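PDB 1ON3: methylmalonyl-CoA carboxyltransferase 12S subunit from Propionibacterium freudenreichii, which catalyses transfer of the carboxyl group from methylmalonyl-CoA to the biotin of the 1.3S subunit, yielding propanoyl-CoA and carboxylated biotin. Local coordinates for residues A434-A445 against I467-P477. Residues are numbered along the deposited sequence; the frame is centred on the assembly and turned at random.
Sequences AEIAVMGAEGAA and IEEYQNAFNTP. With MCA (methylmalonyl-coenzyme A), chain L.
Y470 packs its ring against A444 and A441 where helix 459-474 crosses the start of helix 441-448, in the crotonase-like C-terminal domain of the carboxyltransferase. The axes of 441-445 and 467-474 come within 8.6 Å at an angle of 120°. CG anti to the backbone N (chi1 -166°) carries the Y470 ring towards 434-445, where A444 CB sits over one face, 3.6 Å from the centroid in a CH-pi contact, while F474 CD2 lies over the opposite face, towards the rim. V438 CG1 comes to the ring edge beside the hydroxyl, which is hydrogen-bonded to I144 O of a second subunit. Shortening Y470 to an alanine is likely to open a gap between A444 and F474 and would probably cost I144 O its bond to the hydroxyl. The loop between strand 435-437 and helix 441-448 carries V438 and M439 of the methylmalonyl-CoA pocket; V438 O lies 3.5 Å from the thioester S. One turn earlier in helix 459-474, I467 runs alongside E442 and sets its CG1 3.5 Å from A445 CB. On the polar side, Q471 and E435 cross at about a right angle, amide and carboxylate planes 69° apart, and Q471 NE2 gives E435 OE1 only a weak bond. Water does more: one molecule donates to E435 OE1 and Q471 OE1 and accepts from A441 N and N475 ND2. The other end of the N475 amide takes a second water, which donates to OD1 at 2.8 Å and accepts from V438 N.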
ATOM      1  N   ALA E 434      39.865   3.683  23.201  1.00 12.10           N
ATOM      2  CA  ALA E 434      38.792   4.588  22.808  1.00 13.19           C
ATOM      3  C   ALA E 434      38.690   5.785  23.739  1.00 18.62           C
ATOM      4  O   ALA E 434      38.732   5.648  24.970  1.00 16.51           O
ATOM      5  CB  ALA E 434      37.467   3.851  22.772  1.00 12.58           C
ATOM      6  N   GLU E 435      38.536   6.962  23.144  1.00 11.36           N
ATOM      7  CA  GLU E 435      38.425   8.166  23.926  1.00 18.73           C
ATOM      8  C   GLU E 435      37.254   9.024  23.444  1.00 18.10           C
ATOM      9  O   GLU E 435      37.457  10.075  22.845  1.00 18.01           O
ATOM     10  CB  GLU E 435      39.736   8.943  23.843  1.00 20.18           C
ATOM     11  CG  GLU E 435      39.870  10.028  24.885  1.00 29.22           C
ATOM     12  CD  GLU E 435      41.224  10.709  24.839  1.00 33.98           C
ATOM     13  OE1 GLU E 435      41.485  11.540  25.730  1.00 39.53           O
ATOM     14  OE2 GLU E 435      42.019  10.417  23.915  1.00 38.50           O
ATOM     15  N   ILE E 436      36.037   8.538  23.685  1.00 18.95           N
ATOM     16  CA  ILE E 436      34.808   9.249  23.327  1.00 14.04           C
ATOM     17  C   ILE E 436      34.673  10.388  24.334  1.00 18.58           C
ATOM     18  O   ILE E 436      34.654  10.151  25.536  1.00 17.19           O
ATOM     19  CB  ILE E 436      33.592   8.315  23.446  1.00 16.30           C
ATOM     20  CG1 ILE E 436      33.720   7.193  22.416  1.00 14.88           C
ATOM     21  CG2 ILE E 436      32.291   9.111  23.274  1.00 12.63           C
ATOM     22  CD1 ILE E 436      32.852   6.012  22.688  1.00 18.85           C
ATOM     23  N   ALA E 437      34.585  11.622  23.852  1.00 17.73           N
ATOM     24  CA  ALA E 437      34.497  12.763  24.753  1.00 18.71           C
ATOM     25  C   ALA E 437      33.844  13.972  24.098  1.00 20.89           C
ATOM     26  O   ALA E 437      33.920  14.152  22.884  1.00 16.55           O
ATOM     27  CB  ALA E 437      35.901  13.140  25.236  1.00 19.26           C
ATOM     28  N   VAL E 438      33.196  14.803  24.904  1.00 19.19           N
ATOM     29  CA  VAL E 438      32.564  15.990  24.353  1.00 20.49           C
ATOM     30  C   VAL E 438      33.691  16.892  23.857  1.00 19.92           C
ATOM     31  O   VAL E 438      33.546  17.605  22.866  1.00 20.35           O
ATOM     32  CB  VAL E 438      31.685  16.704  25.408  1.00 18.77           C
ATOM     33  CG1 VAL E 438      32.553  17.346  26.498  1.00 15.74           C
ATOM     34  CG2 VAL E 438      30.805  17.726  24.726  1.00 16.97           C
ATOM     35  N   MET E 439      34.823  16.828  24.550  1.00 19.20           N
ATOM     36  CA  MET E 439      36.021  17.581  24.192  1.00 23.94           C
ATOM     37  C   MET E 439      37.167  17.070  25.066  1.00 24.19           C
ATOM     38  O   MET E 439      36.936  16.341  26.041  1.00 23.37           O
ATOM     39  CB  MET E 439      35.807  19.092  24.389  1.00 25.00           C
ATOM     40  CG  MET E 439      35.891  19.593  25.821  1.00 21.82           C
ATOM     41  SD  MET E 439      35.226  21.274  25.949  1.00 27.17           S
ATOM     42  CE  MET E 439      36.521  22.266  25.232  1.00 22.26           C
ATOM     43  N   GLY E 440      38.396  17.430  24.707  1.00 27.13           N
ATOM     44  CA  GLY E 440      39.554  16.981  25.475  1.00 29.37           C
ATOM     45  C   GLY E 440      39.502  17.377  26.942  1.00 24.35           C
ATOM     46  O   GLY E 440      39.076  18.479  27.271  1.00 24.07           O
ATOM     47  N   ALA E 441      39.936  16.487  27.830  1.00 27.96           N
ATOM     48  CA  ALA E 441      39.912  16.773  29.265  1.00 29.02           C
ATOM     49  C   ALA E 441      40.573  18.106  29.597  1.00 32.25           C
ATOM     50  O   ALA E 441      40.070  18.861  30.428  1.00 32.04           O
ATOM     51  CB  ALA E 441      40.590  15.646  30.046  1.00 27.96           C
ATOM     52  N   GLU E 442      41.692  18.404  28.945  1.00 32.72           N
ATOM     53  CA  GLU E 442      42.390  19.657  29.209  1.00 36.68           C
ATOM     54  C   GLU E 442      41.563  20.873  28.825  1.00 33.29           C
ATOM     55  O   GLU E 442      41.440  21.816  29.605  1.00 30.50           O
ATOM     56  CB  GLU E 442      43.719  19.710  28.458  1.00 41.95           C
ATOM     57  CG  GLU E 442      44.451  21.026  28.651  1.00 47.44           C
ATOM     58  CD  GLU E 442      45.782  21.069  27.931  1.00 52.10           C
ATOM     59  OE1 GLU E 442      46.460  22.116  28.003  1.00 54.70           O
ATOM     60  OE2 GLU E 442      46.149  20.057  27.295  1.00 52.92           O
ATOM     61  N   GLY E 443      41.013  20.852  27.616  1.00 32.90           N
ATOM     62  CA  GLY E 443      40.204  21.964  27.145  1.00 32.39           C
ATOM     63  C   GLY E 443      38.992  22.196  28.025  1.00 33.92           C
ATOM     64  O   GLY E 443      38.623  23.341  28.307  1.00 32.19           O
ATOM     65  N   ALA E 444      38.368  21.106  28.457  1.00 31.55           N
ATOM     66  CA  ALA E 444      37.203  21.201  29.322  1.00 33.27           C
ATOM     67  C   ALA E 444      37.612  21.881  30.626  1.00 35.03           C
ATOM     68  O   ALA E 444      37.073  22.928  30.989  1.00 34.97           O
ATOM     69  CB  ALA E 444      36.646  19.812  29.608  1.00 26.33           C
ATOM     70  N   ALA E 445      38.577  21.274  31.313  1.00 36.60           N
ATOM     71  CA  ALA E 445      39.091  21.769  32.588  1.00 38.76           C
ATOM     72  C   ALA E 445      39.286  23.279  32.624  1.00 41.68           C
ATOM     73  O   ALA E 445      38.856  23.943  33.568  1.00 43.20           O
ATOM     74  CB  ALA E 445      40.406  21.075  32.921  1.00 37.42           C
ATOM     75  N   ILE E 467      42.021  17.841  35.507  1.00 24.81           N
ATOM     76  CA  ILE E 467      42.105  17.241  34.188  1.00 27.19           C
ATOM     77  C   ILE E 467      42.029  15.725  34.355  1.00 28.79           C
ATOM     78  O   ILE E 467      41.314  15.039  33.622  1.00 26.72           O
ATOM     79  CB  ILE E 467      43.417  17.641  33.494  1.00 25.93           C
ATOM     80  CG1 ILE E 467      43.315  19.102  33.042  1.00 23.01           C
ATOM     81  CG2 ILE E 467      43.715  16.687  32.333  1.00 22.63           C
ATOM     82  CD1 ILE E 467      44.580  19.661  32.454  1.00 21.97           C
ATOM     83  N   GLU E 468      42.762  15.218  35.339  1.00 27.38           N
ATOM     84  CA  GLU E 468      42.790  13.792  35.646  1.00 28.78           C
ATOM     85  C   GLU E 468      41.377  13.336  36.010  1.00 26.46           C
ATOM     86  O   GLU E 468      40.904  12.308  35.527  1.00 27.49           O
ATOM     87  CB  GLU E 468      43.754  13.550  36.814  1.00 32.36           C
ATOM     88  CG  GLU E 468      43.975  12.098  37.213  1.00 39.11           C
ATOM     89  CD  GLU E 468      44.516  11.235  36.082  1.00 43.75           C
ATOM     90  OE1 GLU E 468      45.199  11.770  35.178  1.00 47.33           O
ATOM     91  OE2 GLU E 468      44.268  10.010  36.109  1.00 44.27           O
ATOM     92  N   GLU E 469      40.717  14.121  36.860  1.00 24.70           N
ATOM     93  CA  GLU E 469      39.355  13.856  37.309  1.00 21.71           C
ATOM     94  C   GLU E 469      38.373  13.769  36.145  1.00 20.25           C
ATOM     95  O   GLU E 469      37.579  12.831  36.064  1.00 21.78           O
ATOM     96  CB  GLU E 469      38.874  14.964  38.246  1.00 25.78           C
ATOM     97  CG  GLU E 469      39.440  14.914  39.654  1.00 35.50           C
ATOM     98  CD  GLU E 469      38.839  15.987  40.548  1.00 37.58           C
ATOM     99  OE1 GLU E 469      37.596  16.127  40.559  1.00 37.65           O
ATOM    100  OE2 GLU E 469      39.605  16.685  41.243  1.00 42.91           O
ATOM    101  N   TYR E 470      38.431  14.761  35.265  1.00 19.97           N
ATOM    102  CA  TYR E 470      37.550  14.829  34.100  1.00 21.65           C
ATOM    103  C   TYR E 470      37.808  13.641  33.171  1.00 23.69           C
ATOM    104  O   TYR E 470      36.879  12.960  32.745  1.00 17.90           O
ATOM    105  CB  TYR E 470      37.787  16.139  33.346  1.00 21.10           C
ATOM    106  CG  TYR E 470      36.713  16.474  32.323  1.00 25.54           C
ATOM    107  CD1 TYR E 470      35.520  17.105  32.706  1.00 23.36           C
ATOM    108  CD2 TYR E 470      36.886  16.155  30.971  1.00 24.34           C
ATOM    109  CE1 TYR E 470      34.523  17.415  31.766  1.00 21.58           C
ATOM    110  CE2 TYR E 470      35.897  16.455  30.022  1.00 24.10           C
ATOM    111  CZ  TYR E 470      34.720  17.084  30.426  1.00 23.29           C
ATOM    112  OH  TYR E 470      33.747  17.377  29.492  1.00 21.49           O
ATOM    113  N   GLN E 471      39.079  13.404  32.863  1.00 20.51           N
ATOM    114  CA  GLN E 471      39.475  12.306  31.993  1.00 20.95           C
ATOM    115  C   GLN E 471      38.911  10.972  32.473  1.00 26.48           C
ATOM    116  O   GLN E 471      38.319  10.205  31.695  1.00 20.13           O
ATOM    117  CB  GLN E 471      41.005  12.230  31.949  1.00 26.53           C
ATOM    118  CG  GLN E 471      41.596  11.086  31.132  1.00 24.78           C
ATOM    119  CD  GLN E 471      41.400  11.264  29.637  1.00 29.38           C
ATOM    120  OE1 GLN E 471      41.420  12.386  29.126  1.00 30.22           O
ATOM    121  NE2 GLN E 471      41.235  10.156  28.923  1.00 24.63           N
ATOM    122  N   ASN E 472      39.095  10.692  33.759  1.00 24.05           N
ATOM    123  CA  ASN E 472      38.629   9.439  34.329  1.00 25.22           C
ATOM    124  C   ASN E 472      37.129   9.378  34.529  1.00 23.21           C
ATOM    125  O   ASN E 472      36.557   8.293  34.565  1.00 19.18           O
ATOM    126  CB  ASN E 472      39.315   9.171  35.670  1.00 29.87           C
ATOM    127  CG  ASN E 472      40.816   9.027  35.538  1.00 35.59           C
ATOM    128  OD1 ASN E 472      41.305   8.367  34.621  1.00 38.29           O
ATOM    129  ND2 ASN E 472      41.558   9.634  36.461  1.00 35.97           N
ATOM    130  N   ALA E 473      36.493  10.535  34.676  1.00 19.79           N
ATOM    131  CA  ALA E 473      35.053  10.564  34.891  1.00 21.07           C
ATOM    132  C   ALA E 473      34.241  10.392  33.604  1.00 19.54           C
ATOM    133  O   ALA E 473      33.130   9.862  33.636  1.00 20.60           O
ATOM    134  CB  ALA E 473      34.658  11.868  35.577  1.00 17.65           C
ATOM    135  N   PHE E 474      34.801  10.823  32.478  1.00 18.81           N
ATOM    136  CA  PHE E 474      34.077  10.756  31.206  1.00 20.05           C
ATOM    137  C   PHE E 474      34.751  10.078  30.024  1.00 19.89           C
ATOM    138  O   PHE E 474      34.118   9.309  29.305  1.00 20.46           O
ATOM    139  CB  PHE E 474      33.735  12.164  30.704  1.00 19.91           C
ATOM    140  CG  PHE E 474      32.729  12.908  31.534  1.00 22.38           C
ATOM    141  CD1 PHE E 474      31.507  12.331  31.867  1.00 22.80           C
ATOM    142  CD2 PHE E 474      32.983  14.223  31.929  1.00 21.15           C
ATOM    143  CE1 PHE E 474      30.546  13.055  32.582  1.00 22.05           C
ATOM    144  CE2 PHE E 474      32.030  14.953  32.640  1.00 23.78           C
ATOM    145  CZ  PHE E 474      30.808  14.364  32.966  1.00 22.70           C
ATOM    146  N   ASN E 475      36.030  10.382  29.824  1.00 21.29           N
ATOM    147  CA  ASN E 475      36.751   9.930  28.642  1.00 21.86           C
ATOM    148  C   ASN E 475      37.391   8.554  28.523  1.00 20.95           C
ATOM    149  O   ASN E 475      38.291   8.360  27.714  1.00 20.61           O
ATOM    150  CB  ASN E 475      37.767  11.014  28.271  1.00 21.54           C
ATOM    151  CG  ASN E 475      37.113  12.390  28.108  1.00 21.72           C
ATOM    152  OD1 ASN E 475      35.888  12.517  28.202  1.00 19.75           O
ATOM    153  ND2 ASN E 475      37.923  13.417  27.864  1.00 18.26           N
ATOM    154  N   THR E 476      36.923   7.586  29.298  1.00 21.58           N
ATOM    155  CA  THR E 476      37.478   6.247  29.187  1.00 19.31           C
ATOM    156  C   THR E 476      36.423   5.337  28.566  1.00 17.97           C
ATOM    157  O   THR E 476      35.227   5.628  28.625  1.00 16.32           O
ATOM    158  CB  THR E 476      37.852   5.668  30.550  1.00 20.20           C
ATOM    159  OG1 THR E 476      36.654   5.391  31.285  1.00 16.42           O
ATOM    160  CG2 THR E 476      38.720   6.657  31.336  1.00 17.25           C
ATOM    161  N   PRO E 477      36.863   4.223  27.956  1.00 21.17           N
ATOM    162  CA  PRO E 477      35.971   3.249  27.318  1.00 20.49           C
ATOM    163  C   PRO E 477      34.932   2.740  28.315  1.00 18.64           C
ATOM    164  O   PRO E 477      33.802   2.431  27.958  1.00 15.44           O
ATOM    165  CB  PRO E 477      36.923   2.128  26.894  1.00 20.87           C
ATOM    166  CG  PRO E 477      38.234   2.816  26.730  1.00 23.89           C
ATOM    167  CD  PRO E 477      38.273   3.787  27.865  1.00 16.83           C
TER
HETATM  168  C8  MCA L4002      29.501  28.674  28.188  1.00 30.29           C
HETATM  169  N9  MCA L4002      29.395  28.370  29.548  1.00 31.09           N
HETATM  170  C4  MCA L4002      29.408  26.992  29.597  1.00 27.78           C
HETATM  171  C5  MCA L4002      29.520  26.565  28.253  1.00 24.24           C
HETATM  172  N7  MCA L4002      29.577  27.642  27.388  1.00 26.93           N
HETATM  173  N3  MCA L4002      29.328  26.171  30.718  1.00 24.51           N
HETATM  174  C2  MCA L4002      29.368  24.833  30.398  1.00 22.14           C
HETATM  175  N1  MCA L4002      29.474  24.301  29.140  1.00 20.99           N
HETATM  176  C6  MCA L4002      29.553  25.140  28.029  1.00 20.55           C
HETATM  177  N6  MCA L4002      29.653  24.566  26.825  1.00 19.18           N
HETATM  178  C1' MCA L4002      29.293  29.149  30.660  1.00 38.86           C
HETATM  179  C2' MCA L4002      30.578  29.961  30.802  1.00 44.12           C
HETATM  180  O2' MCA L4002      31.601  29.185  31.359  1.00 48.43           O
HETATM  181  C3' MCA L4002      30.078  31.148  31.606  1.00 47.57           C
HETATM  182  O3' MCA L4002      30.117  30.836  32.997  1.00 54.48           O
HETATM  183  C4' MCA L4002      28.650  31.406  31.061  1.00 46.60           C
HETATM  184  O4' MCA L4002      28.240  30.099  30.504  1.00 41.43           O
HETATM  185  C5' MCA L4002      28.470  32.438  29.876  1.00 45.49           C
HETATM  186  O5' MCA L4002      29.562  32.846  29.594  1.00 50.45           O
HETATM  187  P1  MCA L4002      30.484  33.870  29.415  1.00 58.58           P
HETATM  188  O11 MCA L4002      31.789  33.473  29.314  1.00 56.19           O
HETATM  189  O12 MCA L4002      30.111  34.515  30.523  1.00 59.89           O
HETATM  190  O6  MCA L4002      30.266  34.687  28.012  1.00 54.63           O
HETATM  191  P2  MCA L4002      30.206  35.325  26.844  1.00 53.69           P
HETATM  192  O21 MCA L4002      31.359  35.980  27.250  1.00 53.23           O
HETATM  193  O22 MCA L4002      29.016  35.912  26.415  1.00 55.77           O
HETATM  194  O7  MCA L4002      30.674  34.245  25.734  1.00 53.32           O
HETATM  195  CPB MCA L4002      30.191  33.147  25.604  1.00 47.81           C
HETATM  196  CPA MCA L4002      30.573  32.047  24.627  1.00 46.05           C
HETATM  197  CP7 MCA L4002      31.729  31.461  25.472  1.00 44.56           C
HETATM  198  CP9 MCA L4002      30.838  32.576  23.200  1.00 46.95           C
HETATM  199  CP8 MCA L4002      29.368  31.089  24.543  1.00 44.98           C
HETATM  200  OP3 MCA L4002      31.400  31.069  26.598  1.00 35.11           O
HETATM  201  CP6 MCA L4002      32.503  30.341  25.039  1.00 43.88           C
HETATM  202  OP2 MCA L4002      33.023  30.398  23.873  1.00 45.13           O
HETATM  203  NP2 MCA L4002      32.720  29.176  25.942  1.00 44.55           N
HETATM  204  CP5 MCA L4002      32.345  27.927  25.368  1.00 43.51           C
HETATM  205  CP4 MCA L4002      32.364  27.163  24.166  1.00 40.66           C
HETATM  206  CP3 MCA L4002      32.629  25.739  24.034  1.00 40.15           C
HETATM  207  OP1 MCA L4002      33.969  25.603  24.154  1.00 33.75           O
HETATM  208  NP1 MCA L4002      31.831  24.513  23.816  1.00 33.76           N
HETATM  209  CP2 MCA L4002      32.635  23.319  23.765  1.00 36.10           C
HETATM  210  CP1 MCA L4002      31.769  22.284  23.177  1.00 35.50           C
HETATM  211  P3  MCA L4002      30.040  31.528  34.513  1.00 64.06           P
HETATM  212  O31 MCA L4002      31.352  32.204  34.219  1.00 61.10           O
HETATM  213  O32 MCA L4002      30.170  30.416  35.527  1.00 59.75           O
HETATM  214  O33 MCA L4002      28.968  32.548  34.838  1.00 62.73           O
HETATM  215  S   MCA L4002      32.361  20.883  22.973  1.00 24.91           S
HETATM  216  CS1 MCA L4002      30.860  20.626  22.393  1.00 27.14           C
HETATM  217  OS1 MCA L4002      29.817  21.327  22.250  1.00 22.47           O
HETATM  218  CS2 MCA L4002      30.969  20.007  21.134  1.00 26.34           C
HETATM  219  CS3 MCA L4002      30.441  18.792  21.021  1.00 30.09           C
HETATM  220  CS4 MCA L4002      31.481  20.381  19.721  1.00 24.93           C
HETATM  221  OS4 MCA L4002      31.479  21.563  19.416  1.00 23.15           O
HETATM  222  OS5 MCA L4002      31.875  19.478  18.959  1.00 27.80           O
HETATM  223  O   HOH W   1      40.517   7.035  27.570  1.00 24.08           O
HETATM  224  O   HOH W   2      40.713  13.784  26.936  1.00 29.69           O
HETATM  225  O   HOH W   3      34.245   7.913  26.818  1.00 18.63           O
HETATM  226  O   HOH W   4      33.663  14.230  27.727  1.00 17.87           O